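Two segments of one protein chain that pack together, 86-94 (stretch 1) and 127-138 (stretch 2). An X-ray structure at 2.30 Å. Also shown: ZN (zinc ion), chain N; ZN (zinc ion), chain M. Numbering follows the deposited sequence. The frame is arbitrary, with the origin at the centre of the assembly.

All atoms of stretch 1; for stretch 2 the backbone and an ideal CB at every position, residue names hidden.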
# COMPACT_ATOMS: atom_id res chain seq x y z
N ARG C 86 13.79 -17.92 -11.97
CA ARG C 86 14.59 -18.74 -12.86
C ARG C 86 15.78 -19.44 -12.16
O ARG C 86 16.11 -20.59 -12.47
CB ARG C 86 15.02 -17.87 -14.04
CG ARG C 86 13.85 -17.51 -14.93
CD ARG C 86 14.18 -16.55 -16.08
NE ARG C 86 12.95 -16.25 -16.81
CZ ARG C 86 12.81 -15.33 -17.76
NH1 ARG C 86 13.80 -14.54 -18.14
NH2 ARG C 86 11.62 -15.16 -18.32
N VAL C 87 16.41 -18.76 -11.20
CA VAL C 87 17.41 -19.41 -10.37
C VAL C 87 16.79 -20.56 -9.56
O VAL C 87 17.35 -21.66 -9.52
CB VAL C 87 18.12 -18.41 -9.46
CG1 VAL C 87 18.98 -19.12 -8.42
CG2 VAL C 87 18.95 -17.42 -10.31
N ILE C 88 15.63 -20.34 -8.93
CA ILE C 88 14.94 -21.42 -8.24
C ILE C 88 14.61 -22.57 -9.20
O ILE C 88 14.84 -23.72 -8.86
CB ILE C 88 13.67 -20.92 -7.52
CG1 ILE C 88 14.04 -20.25 -6.19
CG2 ILE C 88 12.73 -22.10 -7.19
CD1 ILE C 88 12.97 -19.36 -5.66
N GLU C 89 14.12 -22.27 -10.40
CA GLU C 89 13.81 -23.32 -11.35
C GLU C 89 15.00 -24.25 -11.58
O GLU C 89 14.82 -25.46 -11.67
CB GLU C 89 13.43 -22.77 -12.72
CG GLU C 89 12.10 -22.13 -12.77
CD GLU C 89 11.57 -21.99 -14.19
OE1 GLU C 89 12.37 -21.76 -15.15
OE2 GLU C 89 10.32 -22.06 -14.32
N ILE C 90 16.18 -23.66 -11.74
CA ILE C 90 17.39 -24.43 -11.98
C ILE C 90 17.71 -25.34 -10.82
O ILE C 90 18.05 -26.52 -11.04
CB ILE C 90 18.61 -23.53 -12.29
CG1 ILE C 90 18.47 -22.95 -13.70
CG2 ILE C 90 19.94 -24.34 -12.22
CD1 ILE C 90 19.50 -21.92 -14.08
N LEU C 91 17.62 -24.82 -9.59
CA LEU C 91 17.81 -25.65 -8.40
C LEU C 91 16.84 -26.82 -8.43
O LEU C 91 17.23 -27.95 -8.18
CB LEU C 91 17.62 -24.85 -7.09
CG LEU C 91 17.58 -25.67 -5.79
CD1 LEU C 91 18.91 -26.36 -5.54
CD2 LEU C 91 17.15 -24.76 -4.59
N LEU C 92 15.59 -26.55 -8.78
CA LEU C 92 14.55 -27.57 -8.69
C LEU C 92 14.74 -28.66 -9.74
O LEU C 92 14.62 -29.86 -9.44
CB LEU C 92 13.15 -26.94 -8.77
CG LEU C 92 12.79 -25.98 -7.63
CD1 LEU C 92 11.36 -25.53 -7.74
CD2 LEU C 92 13.04 -26.60 -6.25
N VAL C 93 15.14 -28.26 -10.95
CA VAL C 93 15.44 -29.25 -11.98
C VAL C 93 16.67 -30.04 -11.57
O VAL C 93 16.71 -31.27 -11.76
CB VAL C 93 15.57 -28.59 -13.37
CG1 VAL C 93 16.21 -29.53 -14.40
CG2 VAL C 93 14.19 -28.13 -13.86
N ASN C 94 17.68 -29.38 -11.00
CA ASN C 94 18.96 -30.07 -10.67
C ASN C 94 18.78 -31.08 -9.53
O ASN C 94 19.57 -32.03 -9.40
CB ASN C 94 20.08 -29.10 -10.29
CG ASN C 94 20.59 -28.29 -11.45
OD1 ASN C 94 20.12 -28.42 -12.60
ND2 ASN C 94 21.57 -27.43 -11.16
N UNK C 127 26.33 -19.24 -11.63
CA UNK C 127 25.87 -18.04 -12.38
C UNK C 127 25.17 -18.35 -13.70
O UNK C 127 25.53 -17.79 -14.73
CB UNK C 127 27.06 -17.13 -12.67
N UNK C 128 24.14 -19.20 -13.69
CA UNK C 128 23.52 -19.61 -14.94
C UNK C 128 22.92 -18.45 -15.74
O UNK C 128 22.32 -17.52 -15.14
CB UNK C 128 22.43 -20.64 -14.65
N UNK C 129 23.05 -18.52 -17.06
CA UNK C 129 22.52 -17.47 -17.96
C UNK C 129 21.05 -17.61 -18.36
O UNK C 129 20.41 -16.64 -18.72
CB UNK C 129 23.36 -17.44 -19.24
N UNK C 130 20.55 -18.84 -18.36
CA UNK C 130 19.21 -19.12 -18.86
C UNK C 130 18.54 -20.18 -18.00
O UNK C 130 19.21 -21.10 -17.51
CB UNK C 130 19.26 -19.57 -20.32
N UNK C 131 17.23 -20.07 -17.86
CA UNK C 131 16.45 -21.06 -17.13
C UNK C 131 16.22 -22.26 -18.04
O UNK C 131 16.61 -22.23 -19.20
CB UNK C 131 15.12 -20.47 -16.65
N UNK C 132 15.62 -23.33 -17.51
CA UNK C 132 15.38 -24.54 -18.33
C UNK C 132 14.37 -24.35 -19.49
O UNK C 132 14.29 -25.23 -20.35
CB UNK C 132 14.88 -25.66 -17.42
N UNK C 133 13.62 -23.25 -19.50
CA UNK C 133 12.76 -22.90 -20.64
C UNK C 133 13.53 -22.07 -21.67
O UNK C 133 12.97 -21.68 -22.68
CB UNK C 133 11.53 -22.13 -20.16
N UNK C 134 14.81 -21.79 -21.41
CA UNK C 134 15.64 -21.02 -22.34
C UNK C 134 15.42 -19.52 -22.29
O UNK C 134 15.61 -18.82 -23.30
CB UNK C 134 15.39 -21.51 -23.77
N UNK C 135 15.02 -19.00 -21.14
CA UNK C 135 14.83 -17.56 -20.99
C UNK C 135 15.90 -16.99 -20.07
O UNK C 135 16.37 -17.67 -19.16
CB UNK C 135 13.43 -17.25 -20.45
N UNK C 136 16.31 -15.75 -20.33
CA UNK C 136 17.48 -15.11 -19.70
C UNK C 136 17.35 -14.84 -18.23
O UNK C 136 16.30 -14.42 -17.76
CB UNK C 136 17.78 -13.78 -20.40
N UNK C 137 18.44 -15.03 -17.51
CA UNK C 137 18.48 -14.77 -16.09
C UNK C 137 19.23 -13.47 -15.88
O UNK C 137 20.38 -13.40 -16.20
CB UNK C 137 19.13 -15.92 -15.32
N UNK C 138 18.59 -12.43 -15.36
CA UNK C 138 19.36 -11.21 -15.06
C UNK C 138 20.51 -11.47 -14.08
O UNK C 138 20.49 -12.49 -13.36
CB UNK C 138 18.43 -10.14 -14.48
ZN ZN N . 11.82 -21.05 -16.82
ZN ZN M . 9.16 -20.55 -15.16

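Position 127 has positive phi and psi (51/54), and its CB points away from the helix of stretch 1. Glycine, asparagine or a flexible polar residue would suit. It is Lys-127, which makes no contact here.

Position 128 points toward the helix. Its ideal CB lies 3.2 Å from Ile-90 CD1, which is tight, so a compact apolar side chain fits best. Phi of -61° also permits proline. It is Pro-128, which packs on Ile-90.

Positions 129 and 130 both point away, with no stretch 1 atom near either ideal CB. Many residues would do. They are Ser-129 and Tyr-130. The Tyr-130 side chain does not touch stretch 1, but the backbone O of Tyr-130 lies 3.5 Å from Ile-90 CD1.

Position 131 faces the helix, with its ideal CB 3.4 Å from Glu-89 OE1 and 3.7 Å from Arg-86 CG. Glu-89 OE1 already binds nearby zinc N at 1.9 Å. A short metal ligand, cysteine or aspartate, would suit. It is Cys-131, whose SG binds zinc N at 2.4 Å.

Position 132 is second in the type I turn from 131 to 134. Phi of -66° is ideal for proline, and Val-93 offers an apolar neighbour. Alanine or another small residue could also fit. It is Pro-132. Its CG packs 3.9 Å from Val-93 CG2, and its CD lies 4.2 Å from Ile-90 CG1.

Position 133 points toward Glu-89 and the same zinc. A metal ligand such as histidine, cysteine or aspartate would suit. It is His-133, with ND1 2.2 Å from zinc N. This ND1 and Glu-89 OE1 share the metal and are not hydrogen-bonded. The backbone N gives a weak hydrogen bond to Cys-131 SG (3.3 Å).

Position 134 ends the turn at phi 79°, which favours glycine; asparagine is possible. It is Gly-134.

Position 135 has its ideal CB 3.4 Å from Arg-86 CZ. Many side chains could start over the guanidinium if they then turn aside. It is Leu-135, whose CB covers one guanidinium face.

Position 136 points away, so its side chain is little restricted; an acid is one of several choices near the arginine. It is Glu-136. Its carboxylate does not reach Arg-86. Its backbone O, at the guanidinium edge, accepts a hydrogen bond from Arg-86 NH1 (2.5 Å).

Position 137 points sideways, near Arg-86 and Val-87. A branched apolar residue would suit. It is Ile-137, with CD1 3.6 Å from Ile-90 CD1 and CG2 4.0 Å from Val-87 CG2.

Position 138 is unconstrained by stretch 1, and phi of -58° allows proline. It is Pro-138.

Stretch 2 (127-138) KPSYCPHGLEIP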
# COMPACT_ATOMS: atom_id res chain seq x y z
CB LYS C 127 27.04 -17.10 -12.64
CG LYS C 127 27.80 -16.76 -11.38
CD LYS C 127 28.85 -15.69 -11.58
CE LYS C 127 29.48 -15.38 -10.22
NZ LYS C 127 30.60 -14.42 -10.32
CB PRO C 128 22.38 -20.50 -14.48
CG PRO C 128 22.05 -20.01 -13.05
CD PRO C 128 23.38 -19.63 -12.50
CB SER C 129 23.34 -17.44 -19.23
OG SER C 129 24.65 -17.07 -18.93
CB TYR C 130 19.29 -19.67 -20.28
CG TYR C 130 19.71 -18.69 -21.34
CD1 TYR C 130 18.78 -17.96 -22.03
CD2 TYR C 130 21.04 -18.54 -21.68
CE1 TYR C 130 19.15 -17.07 -23.00
CE2 TYR C 130 21.43 -17.67 -22.63
CZ TYR C 130 20.48 -16.94 -23.31
OH TYR C 130 20.90 -16.07 -24.28
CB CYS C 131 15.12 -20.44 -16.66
SG CYS C 131 13.81 -20.34 -17.89
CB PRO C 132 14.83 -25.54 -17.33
CG PRO C 132 15.18 -24.98 -15.99
CD PRO C 132 15.11 -23.52 -16.15
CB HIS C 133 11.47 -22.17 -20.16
CG HIS C 133 10.74 -22.95 -19.12
ND1 HIS C 133 11.01 -22.81 -17.77
CD2 HIS C 133 9.85 -23.96 -19.22
CE1 HIS C 133 10.30 -23.70 -17.10
NE2 HIS C 133 9.58 -24.40 -17.95
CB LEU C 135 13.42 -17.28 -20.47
CG LEU C 135 12.24 -17.87 -21.28
CD1 LEU C 135 10.93 -17.80 -20.46
CD2 LEU C 135 12.07 -17.23 -22.68
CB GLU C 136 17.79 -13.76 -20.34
CG GLU C 136 18.98 -13.76 -21.23
CD GLU C 136 19.10 -12.50 -22.06
OE1 GLU C 136 18.93 -11.40 -21.50
OE2 GLU C 136 19.34 -12.63 -23.28
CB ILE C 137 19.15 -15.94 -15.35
CG1 ILE C 137 18.31 -17.20 -15.50
CG2 ILE C 137 19.38 -15.62 -13.88
CD1 ILE C 137 18.92 -18.48 -14.84
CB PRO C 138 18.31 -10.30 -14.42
CG PRO C 138 17.03 -10.71 -15.05
CD PRO C 138 17.14 -12.21 -15.21
O HOH W 1 10.21 -19.18 -16.56
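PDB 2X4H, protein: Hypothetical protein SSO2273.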